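Local coordinates for protein group 1 truncated hemoglobin (Tetrahymena pyriformis, PDB 3AQ9) that binds one heme per subunit and oxygen, and is probably an oxygen carrier with a part in nitric oxide detoxification, at residues 10-20 with 93-103. The protein carries 1 engineered substitution. Residues are numbered along the deposited sequence; the frame is centred on the assembly and turned at random.
Sequences KLGGENAMKAA and TLKELGVTDAV
Leu11 reaches across to Val99 and Val103 at one end of the 2/2 globin fold, where the short N-terminal helix 7-11 and helix 13-28 meet the end of helix 80-96, the turn after it and the start of helix 101-112. Its CB points along the flank of segment 93-103 rather than at it, but CG, set beside the backbone N (chi1 -70°), turns the branch inward and comes 4.2 Å from Val103 CG1. Beyond CG the contact passes to CD2. This methyl lies against both branches of Val99, 3.4 Å from CG1 and 3.5 Å from CG2, a tight fit for carbon. On another flank Val103 CG1 approaches CD2 to 3.6 Å, and Leu94 CD2 closes in from helix 80-96, so a single methyl packs against three residues. Val103 CG1 also lies against Lys10 CB.

Both segments turn here through glycine: Gly12 and Gly98 each end a helix in a Schellman motif, and Thr100 caps the next helix through a weak bond from Val103 N to its OG1. Farther along, Leu97 extends CD1 over Ala20, 3.8 Å from Ala20 CB. No hydrogen bond joins the two segments; Thr93 OG1 instead bonds to the carbonyl of Asn89 in its own helix. With that hydroxyl turned back, Thr93 CG2, anti to the backbone N, comes 3.3 Å from Ala20 O.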
# COMPACT_ATOMS: atom_id res chain seq x y z
N LYS A 10 2.87 13.21 8.87
CA LYS A 10 4.08 13.65 8.23
C LYS A 10 3.93 13.57 6.70
O LYS A 10 4.54 14.39 5.99
CB LYS A 10 5.26 12.80 8.71
CG LYS A 10 5.77 13.22 10.10
CD LYS A 10 6.65 12.08 10.69
CE LYS A 10 7.41 12.49 12.01
NZ LYS A 10 8.29 11.28 12.14
N LEU A 11 3.15 12.61 6.21
CA LEU A 11 2.88 12.46 4.73
C LEU A 11 2.01 13.55 4.17
O LEU A 11 1.94 13.69 2.94
CB LEU A 11 2.12 11.07 4.44
CG LEU A 11 3.04 10.03 4.66
CD1 LEU A 11 2.32 8.70 4.54
CD2 LEU A 11 4.25 10.21 3.67
N GLY A 12 1.24 14.21 5.02
CA GLY A 12 0.25 15.22 4.60
C GLY A 12 -1.18 14.85 4.95
O GLY A 12 -2.11 15.52 4.50
N GLY A 13 -1.38 13.79 5.75
CA GLY A 13 -2.73 13.55 6.21
C GLY A 13 -3.71 12.98 5.14
O GLY A 13 -3.27 12.37 4.14
N GLU A 14 -4.99 13.27 5.35
CA GLU A 14 -6.02 12.66 4.54
C GLU A 14 -5.85 12.99 3.06
O GLU A 14 -5.94 12.08 2.21
CB GLU A 14 -7.37 13.12 5.01
CG GLU A 14 -8.48 12.44 4.25
CD GLU A 14 -9.85 12.99 4.68
OE1 GLU A 14 -9.91 14.06 5.26
OE2 GLU A 14 -10.89 12.40 4.38
N ASN A 15 -5.64 14.29 2.75
CA ASN A 15 -5.60 14.66 1.31
C ASN A 15 -4.41 14.03 0.64
O ASN A 15 -4.47 13.68 -0.56
CB ASN A 15 -5.49 16.12 1.19
CG ASN A 15 -6.77 16.85 1.67
OD1 ASN A 15 -7.76 16.18 1.98
ND2 ASN A 15 -6.68 18.13 1.85
N ALA A 16 -3.32 13.81 1.42
CA ALA A 16 -2.14 13.14 0.81
C ALA A 16 -2.42 11.65 0.61
O ALA A 16 -2.04 11.11 -0.43
CB ALA A 16 -0.87 13.27 1.73
N MET A 17 -3.08 10.99 1.54
CA MET A 17 -3.34 9.58 1.39
C MET A 17 -4.30 9.38 0.18
O MET A 17 -4.15 8.37 -0.56
CB MET A 17 -3.99 8.98 2.63
CG MET A 17 -4.04 7.52 2.43
SD MET A 17 -2.35 6.66 2.47
CE MET A 17 -1.64 7.96 3.75
N LYS A 18 -5.31 10.20 0.08
CA LYS A 18 -6.27 10.08 -1.03
C LYS A 18 -5.63 10.25 -2.38
O LYS A 18 -6.14 9.72 -3.40
CB LYS A 18 -7.45 11.05 -0.86
CG LYS A 18 -8.31 10.49 0.33
CD LYS A 18 -9.54 11.41 0.32
CE LYS A 18 -10.49 10.82 1.35
NZ LYS A 18 -11.70 11.67 1.24
N ALA A 19 -4.59 11.09 -2.47
CA ALA A 19 -3.82 11.24 -3.73
C ALA A 19 -2.80 10.06 -3.89
O ALA A 19 -2.59 9.56 -4.99
CB ALA A 19 -3.10 12.60 -3.74
N ALA A 20 -2.23 9.58 -2.81
CA ALA A 20 -1.16 8.57 -2.93
C ALA A 20 -1.71 7.21 -3.42
O ALA A 20 -1.09 6.56 -4.25
CB ALA A 20 -0.54 8.39 -1.54
N THR A 93 5.81 6.50 -5.37
CA THR A 93 4.60 7.36 -5.29
C THR A 93 4.82 8.49 -4.28
O THR A 93 4.56 9.68 -4.53
CB THR A 93 3.38 6.50 -4.84
OG1 THR A 93 3.13 5.56 -5.93
CG2 THR A 93 2.13 7.37 -4.64
N LEU A 94 5.24 8.08 -3.07
CA LEU A 94 5.45 9.10 -2.03
C LEU A 94 6.55 10.09 -2.44
O LEU A 94 6.43 11.28 -2.14
CB LEU A 94 5.81 8.36 -0.71
CG LEU A 94 4.68 7.47 -0.10
CD1 LEU A 94 5.09 6.89 1.20
CD2 LEU A 94 3.35 8.24 0.14
N LYS A 95 7.61 9.60 -3.14
CA LYS A 95 8.71 10.51 -3.56
C LYS A 95 8.08 11.53 -4.50
O LYS A 95 8.37 12.77 -4.46
CB LYS A 95 9.76 9.70 -4.40
CG LYS A 95 11.09 10.49 -4.68
CD LYS A 95 11.69 10.80 -3.21
CE LYS A 95 12.76 11.94 -3.01
NZ LYS A 95 13.96 11.53 -3.84
N GLU A 96 7.30 11.00 -5.45
CA GLU A 96 6.72 11.88 -6.55
C GLU A 96 5.79 12.90 -5.94
O GLU A 96 5.64 14.06 -6.46
CB GLU A 96 6.09 10.99 -7.65
CG GLU A 96 5.45 11.72 -8.89
CD GLU A 96 4.98 10.68 -9.96
OE1 GLU A 96 5.29 9.54 -9.70
OE2 GLU A 96 4.39 11.04 -11.03
N LEU A 97 5.15 12.57 -4.84
CA LEU A 97 4.32 13.47 -4.06
C LEU A 97 5.12 14.46 -3.18
O LEU A 97 4.53 15.34 -2.58
CB LEU A 97 3.27 12.77 -3.19
CG LEU A 97 2.33 11.98 -4.13
CD1 LEU A 97 1.40 11.17 -3.18
CD2 LEU A 97 1.49 13.02 -5.00
N GLY A 98 6.45 14.33 -3.13
CA GLY A 98 7.26 15.32 -2.39
C GLY A 98 7.58 14.92 -0.97
O GLY A 98 8.07 15.74 -0.21
N VAL A 99 7.29 13.67 -0.59
CA VAL A 99 7.62 13.19 0.79
C VAL A 99 9.15 12.96 0.90
O VAL A 99 9.81 12.52 -0.07
CB VAL A 99 6.89 11.84 1.07
CG1 VAL A 99 7.21 11.38 2.54
CG2 VAL A 99 5.39 12.06 0.95
N THR A 100 9.73 13.30 2.05
CA THR A 100 11.23 13.16 2.23
C THR A 100 11.63 11.66 2.31
O THR A 100 10.78 10.82 2.72
CB THR A 100 11.73 13.81 3.53
OG1 THR A 100 11.11 13.19 4.66
CG2 THR A 100 11.42 15.36 3.53
N ASP A 101 12.87 11.33 1.93
CA ASP A 101 13.32 9.94 2.07
C ASP A 101 13.11 9.40 3.50
O ASP A 101 12.72 8.23 3.68
CB ASP A 101 14.77 9.76 1.67
CG ASP A 101 15.02 10.04 0.19
OD1 ASP A 101 14.13 9.87 -0.68
OD2 ASP A 101 16.16 10.46 -0.09
N ALA A 102 13.32 10.27 4.50
CA ALA A 102 13.26 9.78 5.91
C ALA A 102 11.86 9.30 6.24
O ALA A 102 11.70 8.21 6.86
CB ALA A 102 13.73 10.81 6.93
N VAL A 103 10.84 10.04 5.78
CA VAL A 103 9.46 9.67 6.07
C VAL A 103 9.05 8.46 5.22
O VAL A 103 8.35 7.54 5.69
CB VAL A 103 8.51 10.91 5.89
CG1 VAL A 103 7.02 10.44 5.93
CG2 VAL A 103 8.91 11.93 7.02